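Local coordinates for Sam-dependent methyltransferases (Streptomyces davawensis, PDB 4D7K), which catalyses the two S-adenosyl-L-methionine-dependent N-methylations that turn 8-amino-8-demethyl-D-riboflavin into the antibiotic roseoflavin, at residues T105-F108 with D112-A115; G195-V200 with T227-V232; R62-L67 with P80-E85. All blocks are in the same frame, centred on the assembly; numbering follows the deposited sequence.

Overall arrangement
Along the chain contact 3 comes first, then contact 1, then contact 2, each closing before the next opens. Contact 3 joins helix 60-72 to strand 83-86 in the N-terminal dimerisation domain. Contact 1 pairs the consecutive helices 102-107 and 111-118, its centre about 26 Å from that of contact 3; both touch the second subunit of the homodimer. In contact 2 helix 191-199 meets the start of edge strand 230-234. Its centre is about 34 Å from that of contact 1 and about 46 Å from that of contact 3. Contacts 1 and 3 thus sit where the subunits meet, and contact 2 lies in the domain whose fold is expected to hold S-adenosyl-L-methionine.

Contact 1 (T105-F108 with D112-A115); sequences TTFF and DVLA
Val113 pushes its two methyl groups against Phe107, and this pair forms the tight heart of a small, buried meeting with no hydrogen bond across it, methyl groups packing on a ring and on backbone carbonyls. The methyl CG2 of Val113 stands over one face of the Phe107 ring, 4.0 Å from its centroid and 24° off the ring normal, a CH-pi contact displaced toward the rim. It sits nearest to CE1 and CZ of Phe107, each 3.7 Å from Val113 CG2. The two side chains meet at about a right angle, so the valine presents a methyl tip to the flat ring. Phe107 holds its ring there with CG anti to the backbone N (chi1 174°). The branched valine suits the place because it has a second methyl to use: CG1 comes to 3.9 Å from Phe108 CA. Val113 CB and both its methyls crowd round Phe107 O, CB at 3.4 Å. Phe108 contributes backbone atoms, because its side chain sets off away from helix 111-118. Its ring instead takes Phe107 CD2 over the centre of one face.

Beyond Val113 the contact thins. Leu114 reaches across with a single methyl, CD1, which lies 3.5 Å from Phe108 O. Asp112 and Ala115, which do not touch segment 105-108, are partly exposed, fitting for a carboxylate and a small residue.

The larger surroundings are helical. Helix 149-165 supplies Phe155, whose ring meets that of Phe107, and Phe162, which packs on Phe108. Across the dimer interface, Lys25 of the second subunit makes a cation-pi contact with Phe108, and Leu114 rests against Phe28 of helix 13-35 from both its own and the second subunit.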
loop_
_atom_site.group_PDB
_atom_site.type_symbol
_atom_site.label_atom_id
_atom_site.label_comp_id
_atom_site.label_asym_id
_atom_site.label_seq_id
_atom_site.Cartn_x
_atom_site.Cartn_y
_atom_site.Cartn_z
ATOM N N THR A 105 -1.749 -11.289 -2.880
ATOM C CA THR A 105 -1.973 -10.035 -3.584
ATOM C C THR A 105 -3.463 -9.677 -3.610
ATOM O O THR A 105 -3.819 -8.501 -3.659
ATOM C CB THR A 105 -1.393 -10.107 -5.017
ATOM O OG1 THR A 105 -0.009 -10.470 -4.943
ATOM C CG2 THR A 105 -1.502 -8.771 -5.728
ATOM N N THR A 106 -4.331 -10.684 -3.546
ATOM C CA THR A 106 -5.772 -10.442 -3.545
ATOM C C THR A 106 -6.394 -10.391 -2.145
ATOM O O THR A 106 -7.274 -9.569 -1.896
ATOM C CB THR A 106 -6.529 -11.513 -4.359
ATOM O OG1 THR A 106 -6.179 -12.819 -3.886
ATOM C CG2 THR A 106 -6.187 -11.400 -5.836
ATOM N N PHE A 107 -5.948 -11.261 -1.242
ATOM C CA PHE A 107 -6.602 -11.385 0.064
ATOM C C PHE A 107 -6.571 -10.099 0.880
ATOM O O PHE A 107 -7.598 -9.668 1.407
ATOM C CB PHE A 107 -5.973 -12.505 0.898
ATOM C CG PHE A 107 -6.514 -12.574 2.304
ATOM C CD1 PHE A 107 -7.770 -13.098 2.552
ATOM C CD2 PHE A 107 -5.776 -12.090 3.374
ATOM C CE1 PHE A 107 -8.277 -13.149 3.843
ATOM C CE2 PHE A 107 -6.280 -12.136 4.666
ATOM C CZ PHE A 107 -7.530 -12.668 4.899
ATOM N N PHE A 108 -5.393 -9.491 0.988
ATOM C CA PHE A 108 -5.207 -8.325 1.848
ATOM C C PHE A 108 -5.800 -7.049 1.258
ATOM O O PHE A 108 -5.697 -5.977 1.855
ATOM C CB PHE A 108 -3.717 -8.128 2.150
ATOM C CG PHE A 108 -3.129 -9.241 2.962
ATOM C CD1 PHE A 108 -3.258 -9.250 4.342
ATOM C CD2 PHE A 108 -2.491 -10.302 2.346
ATOM C CE1 PHE A 108 -2.740 -10.285 5.094
ATOM C CE2 PHE A 108 -1.971 -11.341 3.091
ATOM C CZ PHE A 108 -2.094 -11.332 4.467
ATOM N N ASP A 112 -13.666 -6.687 2.781
ATOM C CA ASP A 112 -13.859 -7.091 4.171
ATOM C C ASP A 112 -12.545 -7.095 4.951
ATOM O O ASP A 112 -12.526 -6.805 6.147
ATOM C CB ASP A 112 -14.510 -8.475 4.240
ATOM C CG ASP A 112 -15.893 -8.499 3.619
ATOM O OD1 ASP A 112 -16.575 -7.452 3.645
ATOM O OD2 ASP A 112 -16.298 -9.564 3.106
ATOM N N VAL A 113 -11.452 -7.425 4.271
ATOM C CA VAL A 113 -10.131 -7.457 4.894
ATOM C C VAL A 113 -9.529 -6.058 4.965
ATOM O O VAL A 113 -8.949 -5.663 5.979
ATOM C CB VAL A 113 -9.170 -8.391 4.123
ATOM C CG1 VAL A 113 -7.797 -8.419 4.781
ATOM C CG2 VAL A 113 -9.755 -9.793 4.030
ATOM N N LEU A 114 -9.672 -5.309 3.879
ATOM C CA LEU A 114 -9.171 -3.944 3.818
ATOM C C LEU A 114 -9.845 -3.067 4.873
ATOM O O LEU A 114 -9.207 -2.208 5.482
ATOM C CB LEU A 114 -9.398 -3.367 2.423
ATOM C CG LEU A 114 -8.495 -2.230 1.958
ATOM C CD1 LEU A 114 -7.059 -2.713 1.789
ATOM C CD2 LEU A 114 -9.034 -1.666 0.658
ATOM N N ALA A 115 -11.137 -3.296 5.086
ATOM C CA ALA A 115 -11.900 -2.544 6.077
ATOM C C ALA A 115 -11.404 -2.804 7.499
ATOM O O ALA A 115 -11.550 -1.957 8.379
ATOM C CB ALA A 115 -13.369 -2.880 5.968
#

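Contact 2 (G195-V200 with T227-V232); sequences GVLTAV and TERVEV
In the Rossmann-like domain of a class I methyltransferase, helices flank a central, mostly parallel sheet, and here Leu197 in the last turn of helix 191-199 meets Arg229 and Val230, where the chain enters the edge strand 230-234. The polar half of the contact is a side chain gripping a helix end. Arg229 NH2 donates to Leu197 O at 2.9 Å with an N-H...O angle of 158°. The acceptor lies near the guanidinium plane, whereas the donor is tilted 26° from the carbonyl plane. Two weak bonds flank this one: Arg229 NH1 to Leu197 O at 3.4 Å, and Arg229 NH2 to Val200 O at 3.3 Å. Arg229 NH2 also bonds to Ser203 O, so the guanidinium gathers three carbonyl oxygens where helix 191-199 gives way to the turn before strand 204-209.

The apolar half is provided by Leu197, whose side chain comes from the direction opposite to that of the arginine. Its CD2 methyl lies 3.6 Å above one face of the guanidinium, near the rim, and also touches Val230 CG2 at 3.7 Å. Leu197 CB, on the same face, is 3.4 Å from Arg229 NH2. The CD2 branch therefore serves both the flat charged group and the beta-branched valine at the head of the strand. Arginine suits its place because its long chain, bent at chi3 (59°), carries several N-H groups from the loop before the strand to the helix end, while its flat face tolerates a hydrocarbon neighbour.

Carbonyls of a helix's last turn generally lack backbone N-H partners, and Arg229 offers donors to Leu197 O and to Val200 O and Ser203 O just beyond; Val200 O also takes Ser203 OG. The positive charge beside this carboxy-terminal end is probably favourable to the helix dipole.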
loop_
_atom_site.group_PDB
_atom_site.type_symbol
_atom_site.label_atom_id
_atom_site.label_comp_id
_atom_site.label_asym_id
_atom_site.label_seq_id
_atom_site.Cartn_x
_atom_site.Cartn_y
_atom_site.Cartn_z
ATOM N N GLY A 195 10.226 -29.771 3.095
ATOM C CA GLY A 195 11.425 -28.973 2.896
ATOM C C GLY A 195 12.610 -29.490 3.696
ATOM O O GLY A 195 13.730 -29.575 3.190
ATOM N N VAL A 196 12.355 -29.839 4.954
ATOM C CA VAL A 196 13.393 -30.333 5.851
ATOM C C VAL A 196 13.908 -31.701 5.419
ATOM O O VAL A 196 15.111 -31.953 5.446
ATOM C CB VAL A 196 12.878 -30.417 7.302
ATOM C CG1 VAL A 196 13.962 -30.926 8.219
ATOM C CG2 VAL A 196 12.388 -29.057 7.770
ATOM N N LEU A 197 12.999 -32.581 5.010
ATOM C CA LEU A 197 13.385 -33.919 4.566
ATOM C C LEU A 197 14.192 -33.896 3.266
ATOM O O LEU A 197 14.941 -34.830 2.974
ATOM C CB LEU A 197 12.149 -34.804 4.391
ATOM C CG LEU A 197 11.801 -35.733 5.560
ATOM C CD1 LEU A 197 11.386 -34.945 6.786
ATOM C CD2 LEU A 197 10.713 -36.715 5.165
ATOM N N THR A 198 14.033 -32.833 2.486
ATOM C CA THR A 198 14.800 -32.679 1.255
ATOM C C THR A 198 16.194 -32.151 1.576
ATOM O O THR A 198 17.150 -32.416 0.850
ATOM C CB THR A 198 14.100 -31.729 0.262
ATOM O OG1 THR A 198 12.727 -32.113 0.118
ATOM C CG2 THR A 198 14.782 -31.771 -1.103
ATOM N N ALA A 199 16.303 -31.411 2.676
ATOM C CA ALA A 199 17.584 -30.867 3.113
ATOM C C ALA A 199 18.387 -31.897 3.903
ATOM O O ALA A 199 19.615 -31.828 3.964
ATOM C CB ALA A 199 17.370 -29.615 3.945
ATOM N N VAL A 200 17.685 -32.845 4.517
ATOM C CA VAL A 200 18.331 -33.950 5.218
ATOM C C VAL A 200 17.986 -35.253 4.505
ATOM O O VAL A 200 16.958 -35.864 4.794
ATOM C CB VAL A 200 17.895 -34.030 6.699
ATOM C CG1 VAL A 200 18.798 -34.982 7.467
ATOM C CG2 VAL A 200 17.921 -32.653 7.344
ATOM N N THR A 227 5.984 -40.301 0.521
ATOM C CA THR A 227 4.978 -41.167 1.127
ATOM C C THR A 227 5.594 -42.245 2.018
ATOM O O THR A 227 5.024 -42.615 3.045
ATOM C CB THR A 227 4.112 -41.829 0.036
ATOM O OG1 THR A 227 3.444 -40.810 -0.717
ATOM C CG2 THR A 227 3.077 -42.769 0.647
ATOM N N GLU A 228 6.768 -42.732 1.638
ATOM C CA GLU A 228 7.410 -43.804 2.386
ATOM C C GLU A 228 8.295 -43.271 3.515
ATOM O O GLU A 228 8.792 -44.040 4.337
ATOM C CB GLU A 228 8.232 -44.684 1.444
ATOM C CG GLU A 228 8.148 -46.169 1.750
ATOM C CD GLU A 228 6.789 -46.766 1.415
ATOM O OE1 GLU A 228 5.998 -46.106 0.706
ATOM O OE2 GLU A 228 6.515 -47.901 1.861
ATOM N N ARG A 229 8.479 -41.956 3.562
ATOM C CA ARG A 229 9.350 -41.349 4.566
ATOM C C ARG A 229 8.571 -40.581 5.631
ATOM O O ARG A 229 9.126 -40.215 6.668
ATOM C CB ARG A 229 10.368 -40.422 3.896
ATOM C CG ARG A 229 11.410 -41.147 3.049
ATOM C CD ARG A 229 12.326 -40.158 2.346
ATOM N NE ARG A 229 13.031 -39.303 3.297
ATOM C CZ ARG A 229 13.649 -38.172 2.974
ATOM N NH1 ARG A 229 13.648 -37.745 1.719
ATOM N NH2 ARG A 229 14.264 -37.462 3.911
ATOM N N VAL A 230 7.289 -40.338 5.377
ATOM C CA VAL A 230 6.453 -39.614 6.331
ATOM C C VAL A 230 5.239 -40.421 6.783
ATOM O O VAL A 230 4.429 -40.865 5.969
ATOM C CB VAL A 230 5.957 -38.280 5.752
ATOM C CG1 VAL A 230 4.890 -37.674 6.656
ATOM C CG2 VAL A 230 7.110 -37.317 5.576
ATOM N N GLU A 231 5.128 -40.608 8.094
ATOM C CA GLU A 231 3.938 -41.191 8.695
ATOM C C GLU A 231 2.930 -40.085 8.985
ATOM O O GLU A 231 3.252 -39.106 9.657
ATOM C CB GLU A 231 4.299 -41.943 9.975
ATOM C CG GLU A 231 3.105 -42.437 10.771
ATOM C CD GLU A 231 3.503 -42.997 12.121
ATOM O OE1 GLU A 231 4.719 -43.122 12.380
ATOM O OE2 GLU A 231 2.601 -43.306 12.926
ATOM N N VAL A 232 1.715 -40.238 8.470
ATOM C CA VAL A 232 0.679 -39.228 8.649
ATOM C C VAL A 232 -0.324 -39.650 9.721
ATOM O O VAL A 232 -1.185 -40.499 9.482
ATOM C CB VAL A 232 -0.074 -38.953 7.329
ATOM C CG1 VAL A 232 -1.122 -37.871 7.529
ATOM C CG2 VAL A 232 0.902 -38.561 6.230
#

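Contact 3 (R62-L67 with P80-E85); sequences RLRRLL and PEDSFE
Arg64 and Asp82 approach at about a right angle, yet their flat ends turn enough for a side-on salt bridge. The guanidinium and carboxylate planes are 30° apart, and two nitrogens of one edge face two oxygens. Arg64 NE gives a nearly straight bond to Asp82 OD1 at 3.0 Å and 166°, while NH2 reaches Asp82 OD2 at 2.8 Å. Both oxygens are met on their syn side, and both lie close to the guanidinium plane. Arg64 NE also makes a weak bond to Asp82 OD2 at 3.2 Å. The arginine leaves its helix extended through its first two torsions, then bends at chi3 (-61°), which turns NE and NH2 toward the aspartate. Asp82 OD1 has a further partner in Thr49 OG1, so the short acid has two partners, Arg64 and Thr49.

One turn along helix 60-72, Leu67 lies against Phe84 in a quite different way. Its CB stands squarely over the ring, 3.6 Å from the centroid, in a CH-pi contact. The leucine's CD1 lies on the same side of the ring but past its rim, 3.6 Å from Phe84 CD1. A broad aromatic ring suits the strand here, since its face receives the CB and its rim a branch tip of the leucine, whose CA-CB bond points at the strand. On the same helix Arg65 forms a salt bridge with Asp299 of the second subunit.

Asp82 closes the turn between strands 76-79 and 83-86, and Phe84 faces the helix from the second of them. The three-stranded sheet, with helix 60-72 packed on it beside helix 49-56, is as in winged-helix domains, consistent with the helix-turn-helix clan of this dimerisation domain.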
loop_
_atom_site.group_PDB
_atom_site.type_symbol
_atom_site.label_atom_id
_atom_site.label_comp_id
_atom_site.label_asym_id
_atom_site.label_seq_id
_atom_site.Cartn_x
_atom_site.Cartn_y
_atom_site.Cartn_z
ATOM N N ARG A 62 -11.999 2.637 -19.958
ATOM C CA ARG A 62 -11.470 2.595 -18.600
ATOM C C ARG A 62 -10.627 1.343 -18.336
ATOM O O ARG A 62 -9.758 1.351 -17.462
ATOM C CB ARG A 62 -12.614 2.702 -17.588
ATOM C CG ARG A 62 -13.204 4.109 -17.527
ATOM C CD ARG A 62 -14.239 4.281 -16.425
ATOM N NE ARG A 62 -14.211 5.643 -15.890
ATOM C CZ ARG A 62 -13.918 5.942 -14.629
ATOM N NH1 ARG A 62 -13.652 4.973 -13.763
ATOM N NH2 ARG A 62 -13.902 7.207 -14.227
ATOM N N LEU A 63 -10.871 0.276 -19.092
ATOM C CA LEU A 63 -10.052 -0.927 -18.964
ATOM C C LEU A 63 -8.639 -0.644 -19.442
ATOM O O LEU A 63 -7.665 -1.056 -18.811
ATOM C CB LEU A 63 -10.644 -2.096 -19.753
ATOM C CG LEU A 63 -9.804 -3.379 -19.707
ATOM C CD1 LEU A 63 -9.739 -3.942 -18.290
ATOM C CD2 LEU A 63 -10.331 -4.425 -20.674
ATOM N N ARG A 64 -8.536 0.071 -20.560
ATOM C CA ARG A 64 -7.246 0.441 -21.129
ATOM C C ARG A 64 -6.413 1.258 -20.151
ATOM O O ARG A 64 -5.202 1.054 -20.031
ATOM C CB ARG A 64 -7.431 1.227 -22.427
ATOM C CG ARG A 64 -6.112 1.626 -23.083
ATOM C CD ARG A 64 -6.316 2.430 -24.353
ATOM N NE ARG A 64 -7.053 1.683 -25.365
ATOM C CZ ARG A 64 -8.334 1.890 -25.647
ATOM N NH1 ARG A 64 -9.011 2.823 -24.990
ATOM N NH2 ARG A 64 -8.938 1.166 -26.578
ATOM N N ARG A 65 -7.068 2.183 -19.452
ATOM C CA ARG A 65 -6.394 2.994 -18.446
ATOM C C ARG A 65 -5.923 2.138 -17.267
ATOM O O ARG A 65 -4.831 2.345 -16.737
ATOM C CB ARG A 65 -7.317 4.115 -17.966
ATOM C CG ARG A 65 -7.700 5.086 -19.072
ATOM C CD ARG A 65 -8.811 6.017 -18.628
ATOM N NE ARG A 65 -8.415 6.832 -17.484
ATOM C CZ ARG A 65 -9.254 7.600 -16.797
ATOM N NH1 ARG A 65 -10.535 7.650 -17.136
ATOM N NH2 ARG A 65 -8.814 8.311 -15.768
ATOM N N LEU A 66 -6.740 1.169 -16.873
ATOM C CA LEU A 66 -6.350 0.212 -15.842
ATOM C C LEU A 66 -5.186 -0.670 -16.311
ATOM O O LEU A 66 -4.231 -0.906 -15.567
ATOM C CB LEU A 66 -7.545 -0.665 -15.447
ATOM C CG LEU A 66 -7.217 -1.838 -14.521
ATOM C CD1 LEU A 66 -6.764 -1.325 -13.170
ATOM C CD2 LEU A 66 -8.402 -2.776 -14.361
ATOM N N LEU A 67 -5.276 -1.161 -17.545
ATOM C CA LEU A 67 -4.237 -2.022 -18.111
ATOM C C LEU A 67 -2.933 -1.259 -18.299
ATOM O O LEU A 67 -1.850 -1.792 -18.067
ATOM C CB LEU A 67 -4.687 -2.613 -19.454
ATOM C CG LEU A 67 -5.821 -3.640 -19.446
ATOM C CD1 LEU A 67 -6.296 -3.914 -20.867
ATOM C CD2 LEU A 67 -5.346 -4.913 -18.785
ATOM N N PRO A 80 2.085 -3.369 -29.438
ATOM C CA PRO A 80 1.545 -2.738 -30.651
ATOM C C PRO A 80 0.143 -3.200 -31.043
ATOM O O PRO A 80 -0.199 -4.373 -30.873
ATOM C CB PRO A 80 2.565 -3.130 -31.739
ATOM C CG PRO A 80 3.578 -4.033 -31.066
ATOM C CD PRO A 80 3.507 -3.703 -29.610
ATOM N N GLU A 81 -0.639 -2.251 -31.563
ATOM C CA GLU A 81 -2.050 -2.420 -31.916
ATOM C C GLU A 81 -2.930 -2.567 -30.673
ATOM O O GLU A 81 -3.749 -3.483 -30.585
ATOM C CB GLU A 81 -2.247 -3.610 -32.860
ATOM C CG GLU A 81 -1.363 -3.555 -34.098
ATOM C CD GLU A 81 -1.355 -2.184 -34.749
ATOM O OE1 GLU A 81 -2.441 -1.693 -35.120
ATOM O OE2 GLU A 81 -0.261 -1.595 -34.883
ATOM N N ASP A 82 -2.750 -1.647 -29.726
ATOM C CA ASP A 82 -3.591 -1.544 -28.532
ATOM C C ASP A 82 -3.731 -2.883 -27.798
ATOM O O ASP A 82 -4.838 -3.338 -27.522
ATOM C CB ASP A 82 -4.971 -0.995 -28.918
ATOM C CG ASP A 82 -5.778 -0.524 -27.720
ATOM O OD1 ASP A 82 -5.186 -0.344 -26.634
ATOM O OD2 ASP A 82 -7.005 -0.328 -27.871
ATOM N N SER A 83 -2.599 -3.508 -27.488
ATOM C CA SER A 83 -2.604 -4.832 -26.878
ATOM C C SER A 83 -1.779 -4.880 -25.599
ATOM O O SER A 83 -1.004 -3.971 -25.313
ATOM C CB SER A 83 -2.078 -5.878 -27.867
ATOM O OG SER A 83 -2.923 -5.988 -28.999
ATOM N N PHE A 84 -1.960 -5.951 -24.830
ATOM C CA PHE A 84 -1.183 -6.150 -23.618
ATOM C C PHE A 84 -0.779 -7.605 -23.486
ATOM O O PHE A 84 -1.463 -8.495 -23.985
ATOM C CB PHE A 84 -1.976 -5.697 -22.388
ATOM C CG PHE A 84 -2.308 -4.231 -22.398
ATOM C CD1 PHE A 84 -3.455 -3.770 -23.024
ATOM C CD2 PHE A 84 -1.459 -3.315 -21.803
ATOM C CE1 PHE A 84 -3.751 -2.421 -23.054
ATOM C CE2 PHE A 84 -1.752 -1.961 -21.822
ATOM C CZ PHE A 84 -2.900 -1.512 -22.449
ATOM N N GLU A 85 0.351 -7.844 -22.833
ATOM C CA GLU A 85 0.781 -9.202 -22.545
ATOM C C GLU A 85 1.444 -9.245 -21.176
ATOM O O GLU A 85 1.630 -8.212 -20.541
ATOM C CB GLU A 85 1.726 -9.727 -23.630
ATOM C CG GLU A 85 3.093 -9.070 -23.688
ATOM C CD GLU A 85 3.956 -9.659 -24.796
ATOM O OE1 GLU A 85 3.378 -10.272 -25.719
ATOM O OE2 GLU A 85 5.199 -9.516 -24.749
#